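Local coordinates for methyltransferase-like protein (Saccharopolyspora spinosa, PDB 4PNE) that catalyses a [4+2] cycloaddition in spinosyn biosynthesis, on a fold resembling that of S-adenosylmethionine-dependent methyltransferases, at residues Ala166-Leu171 and Met290-Leu295; Ala85-Leu90 and Asp239-Ser244. All blocks are in the same frame, centred on the assembly; numbering follows the deposited sequence.

Contact 1: residues Ala166-Leu171 and Met290-Leu295; sequences AMQSLL and MGYAIL. With SAH (S-adenosyl-L-homocysteine), chain C.
The two backbones stay apart, the nearest CA atoms, those of Gln168 and Ala293, being 9.9 Å from each other, and the side chains of Gln168 and Tyr292 bridge them. In the Rossmann-like methyltransferase sheet, strand 191-200 runs between strand 161-167, whose C-terminal end turns into Gln168, and strand 290-298. Tyr292 has CG roughly anti to the backbone N, and its ring extends across that middle strand toward Gln168. The two side chains cross at roughly a right angle. Amide and ring planes stand 76° apart, with the amide carbon at the ring edge. Tyr292 OH donates to Gln168 OE1 at 2.7 Å. The C=O...O angle is 123°, with the donor tilted 17° from the carbonyl plane. Gln168 OE1 also takes a bond from the backbone N of His62, and Thr196 OG1 shares a hydrogen bond with Tyr292 OH. These bonds fix which way round the amide sits, turning NE2 to a malonate ion that probably came from the crystallisation liquor. On the ligand side, residues 167-169 line the S-adenosyl-L-homocysteine pocket: Met167 O accepts from the ligand amino N at 2.9 Å, Gln168 O lies 3.3 Å from C5' of the ligand, and Ser169 CB packs 3.4 Å from its ribose O4'.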
loop_
_atom_site.group_PDB
_atom_site.type_symbol
_atom_site.label_atom_id
_atom_site.label_comp_id
_atom_site.label_asym_id
_atom_site.label_seq_id
_atom_site.Cartn_x
_atom_site.Cartn_y
_atom_site.Cartn_z
ATOM N N ALA A 166 0.047 -5.863 2.595
ATOM C CA ALA A 166 0.111 -5.307 1.250
ATOM C C ALA A 166 -0.882 -4.163 1.242
ATOM O O ALA A 166 -2.053 -4.356 0.917
ATOM C CB ALA A 166 -0.201 -6.332 0.173
ATOM N N MET A 167 -0.402 -3.002 1.683
ATOM C CA MET A 167 -1.199 -1.791 1.754
ATOM C C MET A 167 -1.011 -1.021 0.475
ATOM O O MET A 167 0.007 -0.373 0.300
ATOM C CB MET A 167 -0.810 -0.975 2.982
ATOM C CG MET A 167 -1.367 -1.487 4.290
ATOM S SD MET A 167 -1.175 -0.311 5.683
ATOM C CE MET A 167 0.449 -0.842 6.156
ATOM N N GLN A 168 -1.984 -1.206 -0.426
ATOM C CA GLN A 168 -2.057 -0.608 -1.757
ATOM C C GLN A 168 -0.832 -0.906 -2.630
ATOM O O GLN A 168 -0.284 -0.032 -3.310
ATOM C CB GLN A 168 -2.306 0.900 -1.667
ATOM C CG GLN A 168 -3.711 1.236 -1.331
ATOM C CD GLN A 168 -3.924 2.731 -1.152
ATOM O OE1 GLN A 168 -4.407 3.169 -0.110
ATOM N NE2 GLN A 168 -3.490 3.516 -2.123
ATOM N N SER A 169 -0.377 -2.152 -2.588
ATOM C CA SER A 169 0.732 -2.565 -3.446
ATOM C C SER A 169 0.365 -3.623 -4.495
ATOM O O SER A 169 0.916 -3.605 -5.586
ATOM C CB SER A 169 1.887 -3.060 -2.590
ATOM O OG SER A 169 1.474 -4.176 -1.849
ATOM N N LEU A 170 -0.567 -4.535 -4.204
ATOM C CA LEU A 170 -0.812 -5.641 -5.131
ATOM C C LEU A 170 -1.308 -5.175 -6.491
ATOM O O LEU A 170 -0.948 -5.744 -7.516
ATOM C CB LEU A 170 -1.831 -6.625 -4.525
ATOM C CG LEU A 170 -1.370 -7.395 -3.290
ATOM C CD1 LEU A 170 -2.469 -8.257 -2.753
ATOM C CD2 LEU A 170 -0.168 -8.251 -3.642
ATOM N N LEU A 171 -2.133 -4.142 -6.536
ATOM C CA LEU A 171 -2.699 -3.765 -7.819
ATOM C C LEU A 171 -1.702 -3.023 -8.714
ATOM O O LEU A 171 -1.936 -2.859 -9.900
ATOM C CB LEU A 171 -3.965 -2.939 -7.621
ATOM C CG LEU A 171 -5.170 -3.720 -7.093
ATOM C CD1 LEU A 171 -6.383 -2.813 -7.075
ATOM C CD2 LEU A 171 -5.501 -4.947 -7.946
ATOM N N MET A 290 -14.896 5.050 -6.955
ATOM C CA MET A 290 -13.928 4.345 -6.133
ATOM C C MET A 290 -14.464 3.999 -4.778
ATOM O O MET A 290 -15.253 4.732 -4.212
ATOM C CB MET A 290 -12.679 5.189 -5.949
ATOM C CG MET A 290 -11.905 5.341 -7.226
ATOM S SD MET A 290 -10.582 6.550 -7.048
ATOM C CE MET A 290 -9.341 5.780 -8.076
ATOM N N GLY A 291 -13.970 2.901 -4.224
ATOM C CA GLY A 291 -14.218 2.579 -2.827
ATOM C C GLY A 291 -12.936 2.043 -2.243
ATOM O O GLY A 291 -11.850 2.229 -2.811
ATOM N N TYR A 292 -13.055 1.365 -1.112
ATOM C CA TYR A 292 -11.857 0.915 -0.397
ATOM C C TYR A 292 -12.137 -0.354 0.397
ATOM O O TYR A 292 -13.205 -0.507 0.988
ATOM C CB TYR A 292 -11.360 2.023 0.527
ATOM C CG TYR A 292 -9.889 1.936 0.823
ATOM C CD1 TYR A 292 -8.966 2.478 -0.050
ATOM C CD2 TYR A 292 -9.410 1.273 1.952
ATOM C CE1 TYR A 292 -7.618 2.398 0.193
ATOM C CE2 TYR A 292 -8.060 1.181 2.204
ATOM C CZ TYR A 292 -7.161 1.743 1.328
ATOM O OH TYR A 292 -5.807 1.654 1.568
ATOM N N ALA A 293 -11.153 -1.260 0.435
ATOM C CA ALA A 293 -11.290 -2.566 1.107
ATOM C C ALA A 293 -10.150 -2.824 2.070
ATOM O O ALA A 293 -8.999 -2.493 1.769
ATOM C CB ALA A 293 -11.357 -3.694 0.053
ATOM N N ILE A 294 -10.478 -3.340 3.255
ATOM C CA ILE A 294 -9.515 -3.933 4.150
ATOM C C ILE A 294 -9.795 -5.427 4.214
ATOM O O ILE A 294 -10.918 -5.833 4.543
ATOM C CB ILE A 294 -9.569 -3.327 5.579
ATOM C CG1 ILE A 294 -9.432 -1.801 5.526
ATOM C CG2 ILE A 294 -8.489 -3.945 6.455
ATOM C CD1 ILE A 294 -9.678 -1.147 6.906
ATOM N N LEU A 295 -8.831 -6.242 3.794
ATOM C CA LEU A 295 -8.946 -7.702 3.789
ATOM C C LEU A 295 -7.927 -8.336 4.740
ATOM O O LEU A 295 -6.758 -7.943 4.768
ATOM C CB LEU A 295 -8.725 -8.241 2.372
ATOM C CG LEU A 295 -9.408 -7.476 1.216
ATOM C CD1 LEU A 295 -9.022 -8.050 -0.148
ATOM C CD2 LEU A 295 -10.930 -7.443 1.397
HETATM N N SAH C . 2.510 0.302 1.675
HETATM C CA SAH C . 3.059 1.654 1.527
HETATM C CB SAH C . 3.222 2.111 0.080
HETATM C CG SAH C . 2.090 1.868 -0.887
HETATM S SD SAH C . 2.427 2.648 -2.472
HETATM C C SAH C . 2.196 2.625 2.284
HETATM O O SAH C . 2.625 3.735 2.542
HETATM O OXT SAH C . 1.100 2.255 2.715
HETATM C "C5'" SAH C . 2.797 1.139 -3.403
HETATM C "C4'" SAH C . 4.129 0.501 -3.037
HETATM O "O4'" SAH C . 4.225 -0.782 -3.644
HETATM C "C3'" SAH C . 5.345 1.271 -3.521
HETATM O "O3'" SAH C . 6.242 1.308 -2.427
HETATM C "C2'" SAH C . 5.870 0.437 -4.678
HETATM O "O2'" SAH C . 7.260 0.553 -4.979
HETATM C "C1'" SAH C . 5.495 -0.969 -4.212
HETATM N N9 SAH C . 5.491 -1.952 -5.312
HETATM C C8 SAH C . 4.910 -1.900 -6.537
HETATM N N7 SAH C . 5.215 -3.019 -7.233
HETATM C C5 SAH C . 6.007 -3.780 -6.453
HETATM C C6 SAH C . 6.626 -4.997 -6.645
HETATM N N6 SAH C . 6.483 -5.679 -7.772
HETATM N N1 SAH C . 7.360 -5.528 -5.646
HETATM C C2 SAH C . 7.523 -4.864 -4.448
HETATM N N3 SAH C . 6.956 -3.636 -4.263
HETATM C C4 SAH C . 6.184 -3.123 -5.247
#

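Contact 2: residues Ala85-Leu90 and Asp239-Ser244; sequences AERTVL and DWEDVS
Arg87 and Glu241 meet from opposite directions in a two-pronged salt bridge. The arginine offers its side, NE and NH2, and each nitrogen takes one carboxylate oxygen. The NE bond to Glu241 OE2 is short, 2.7 Å, and nearly straight, with an N-H...O angle of 169°; it uses the syn lone pair of OE2. Its companion, from Arg87 NH2 to Glu241 OE1, measures 3.0 Å and also arrives on the syn side, though somewhat out of the carboxylate plane. Both oxygens lie close to the guanidinium plane, and the two flat groups are only 12° from coplanar, so the pair of bonds restrains rotation of both ends. The chain of Arg87 runs extended from CG to NE, carrying the charge out from the C-terminal part of helix 73-88. Glu241 has CG beside its backbone N (chi1 -48°) and stretches onward to meet it. The contact thus ties a helix packed on one face of the Rossmann-like sheet to that sheet's edge strand, 236-242, in a partly exposed setting. Both partners touch strand 290-298: the backbone of Glu241 pairs with Ile294 and its side chain lies against that of Ile294, while Arg87 rests on Thr296. A second acid, Asp239, is nearby, its OD2 5.2 Å from Arg87 NE, and may add to the negative field without touching. On the helix side, Glu86 OE2 makes a long ion pair of 4.0 Å with Arg87 NH1, which also forms a weak hydrogen bond to Leu83 O. Where strand 236-242 ends, Asp242 opens an Asx turn: its OD1 accepts from Ser244 N at 3.0 Å and from Ser244 OG at 2.6 Å.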
loop_
_atom_site.group_PDB
_atom_site.type_symbol
_atom_site.label_atom_id
_atom_site.label_comp_id
_atom_site.label_asym_id
_atom_site.label_seq_id
_atom_site.Cartn_x
_atom_site.Cartn_y
_atom_site.Cartn_z
ATOM N N ALA A 85 -2.478 -2.842 11.526
ATOM C CA ALA A 85 -1.597 -3.461 12.508
ATOM C C ALA A 85 -2.403 -4.267 13.522
ATOM O O ALA A 85 -1.968 -5.355 13.952
ATOM C CB ALA A 85 -0.766 -2.423 13.197
ATOM N N GLU A 86 -3.556 -3.750 13.945
ATOM C CA GLU A 86 -4.421 -4.476 14.881
ATOM C C GLU A 86 -4.756 -5.865 14.381
ATOM O O GLU A 86 -4.818 -6.830 15.143
ATOM C CB GLU A 86 -5.746 -3.744 15.103
ATOM C CG GLU A 86 -5.745 -2.557 16.020
ATOM C CD GLU A 86 -7.169 -2.033 16.224
ATOM O OE1 GLU A 86 -7.369 -0.797 16.286
ATOM O OE2 GLU A 86 -8.094 -2.870 16.273
ATOM N N ARG A 87 -4.940 -5.979 13.075
ATOM C CA ARG A 87 -5.446 -7.198 12.458
ATOM C C ARG A 87 -4.338 -8.178 12.096
ATOM O O ARG A 87 -4.617 -9.342 11.776
ATOM C CB ARG A 87 -6.256 -6.843 11.206
ATOM C CG ARG A 87 -7.588 -6.177 11.479
ATOM C CD ARG A 87 -7.995 -5.268 10.312
ATOM N NE ARG A 87 -9.277 -4.598 10.507
ATOM C CZ ARG A 87 -9.533 -3.703 11.463
ATOM N NH1 ARG A 87 -8.613 -3.379 12.372
ATOM N NH2 ARG A 87 -10.744 -3.154 11.545
ATOM N N THR A 88 -3.082 -7.726 12.186
ATOM C CA THR A 88 -1.974 -8.487 11.628
ATOM C C THR A 88 -0.802 -8.701 12.587
ATOM O O THR A 88 -0.057 -9.654 12.418
ATOM C CB THR A 88 -1.419 -7.823 10.356
ATOM O OG1 THR A 88 -0.970 -6.494 10.660
ATOM C CG2 THR A 88 -2.472 -7.775 9.312
ATOM N N VAL A 89 -0.648 -7.847 13.591
ATOM C CA VAL A 89 0.473 -7.962 14.520
ATOM C C VAL A 89 -0.131 -8.510 15.791
ATOM O O VAL A 89 -0.701 -7.777 16.586
ATOM C CB VAL A 89 1.182 -6.619 14.755
ATOM C CG1 VAL A 89 2.295 -6.739 15.785
ATOM C CG2 VAL A 89 1.746 -6.079 13.430
ATOM N N LEU A 90 -0.018 -9.817 15.969
ATOM C CA LEU A 90 -0.809 -10.491 16.983
ATOM C C LEU A 90 -0.010 -10.736 18.263
ATOM O O LEU A 90 -0.577 -11.125 19.287
ATOM C CB LEU A 90 -1.339 -11.806 16.426
ATOM C CG LEU A 90 -2.115 -11.735 15.101
ATOM C CD1 LEU A 90 -2.594 -13.121 14.728
ATOM C CD2 LEU A 90 -3.275 -10.751 15.156
ATOM N N ASP A 239 -11.581 -11.983 6.924
ATOM C CA ASP A 239 -12.460 -10.824 7.015
ATOM C C ASP A 239 -12.311 -9.934 5.799
ATOM O O ASP A 239 -11.226 -9.777 5.262
ATOM C CB ASP A 239 -12.122 -10.041 8.284
ATOM C CG ASP A 239 -13.236 -9.120 8.731
ATOM O OD1 ASP A 239 -14.415 -9.430 8.463
ATOM O OD2 ASP A 239 -12.927 -8.093 9.372
ATOM N N TRP A 240 -13.414 -9.343 5.386
ATOM C CA TRP A 240 -13.447 -8.236 4.440
ATOM C C TRP A 240 -14.284 -7.144 5.076
ATOM O O TRP A 240 -15.381 -7.405 5.576
ATOM C CB TRP A 240 -14.065 -8.663 3.107
ATOM C CG TRP A 240 -14.467 -7.576 2.071
ATOM C CD1 TRP A 240 -13.965 -6.312 1.942
ATOM C CD2 TRP A 240 -15.456 -7.709 1.043
ATOM N NE1 TRP A 240 -14.577 -5.658 0.892
ATOM C CE2 TRP A 240 -15.501 -6.496 0.328
ATOM C CE3 TRP A 240 -16.303 -8.747 0.651
ATOM C CZ2 TRP A 240 -16.368 -6.295 -0.764
ATOM C CZ3 TRP A 240 -17.156 -8.545 -0.435
ATOM C CH2 TRP A 240 -17.186 -7.322 -1.120
ATOM N N GLU A 241 -13.776 -5.923 5.067
ATOM C CA GLU A 241 -14.537 -4.771 5.498
ATOM C C GLU A 241 -14.514 -3.812 4.353
ATOM O O GLU A 241 -13.434 -3.452 3.879
ATOM C CB GLU A 241 -13.922 -4.118 6.714
ATOM C CG GLU A 241 -13.546 -5.055 7.849
ATOM C CD GLU A 241 -12.499 -4.421 8.757
ATOM O OE1 GLU A 241 -12.846 -3.416 9.423
ATOM O OE2 GLU A 241 -11.324 -4.885 8.760
ATOM N N ASP A 242 -15.682 -3.421 3.899
ATOM C CA ASP A 242 -15.802 -2.351 2.916
ATOM C C ASP A 242 -15.843 -1.056 3.688
ATOM O O ASP A 242 -16.784 -0.781 4.420
ATOM C CB ASP A 242 -17.051 -2.543 2.039
ATOM C CG ASP A 242 -17.269 -1.409 1.081
ATOM O OD1 ASP A 242 -16.536 -0.399 1.121
ATOM O OD2 ASP A 242 -18.156 -1.536 0.238
ATOM N N VAL A 243 -14.801 -0.232 3.532
ATOM C CA VAL A 243 -14.680 0.984 4.333
ATOM C C VAL A 243 -14.702 2.220 3.403
ATOM O O VAL A 243 -14.148 3.255 3.707
ATOM C CB VAL A 243 -13.403 0.965 5.219
ATOM C CG1 VAL A 243 -13.422 -0.245 6.189
ATOM C CG2 VAL A 243 -12.089 0.914 4.391
ATOM N N SER A 244 -15.326 2.068 2.253
ATOM C CA SER A 244 -15.416 3.162 1.298
ATOM C C SER A 244 -16.001 4.433 1.924
ATOM O O SER A 244 -15.583 5.538 1.574
ATOM C CB SER A 244 -16.281 2.771 0.114
ATOM O OG SER A 244 -15.838 1.573 -0.449
#

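In the fold
Contacts 1 and 2 have centres 11 Å apart and reach the same mixed seven-stranded sheet, in which strands 290-298 and 236-242 are antiparallel neighbours. Along the chain the order is 85-90, 166-171, 239-244, 290-295, so the two contacts interleave. They touch directly: Tyr292 N and Ser244 OG lie 2.9 Å apart, a probable hydrogen bond, and Leu295 packs on Trp240. Contact 1 faces the S-adenosyl-L-homocysteine pocket, near the ligand-binding His61, whereas contact 2 lies on the surface, away from that site. Helix 73-88 touches both, since Leu80 packs on Tyr292 and Ile294, and the side chain of Arg87 also reaches Ile294.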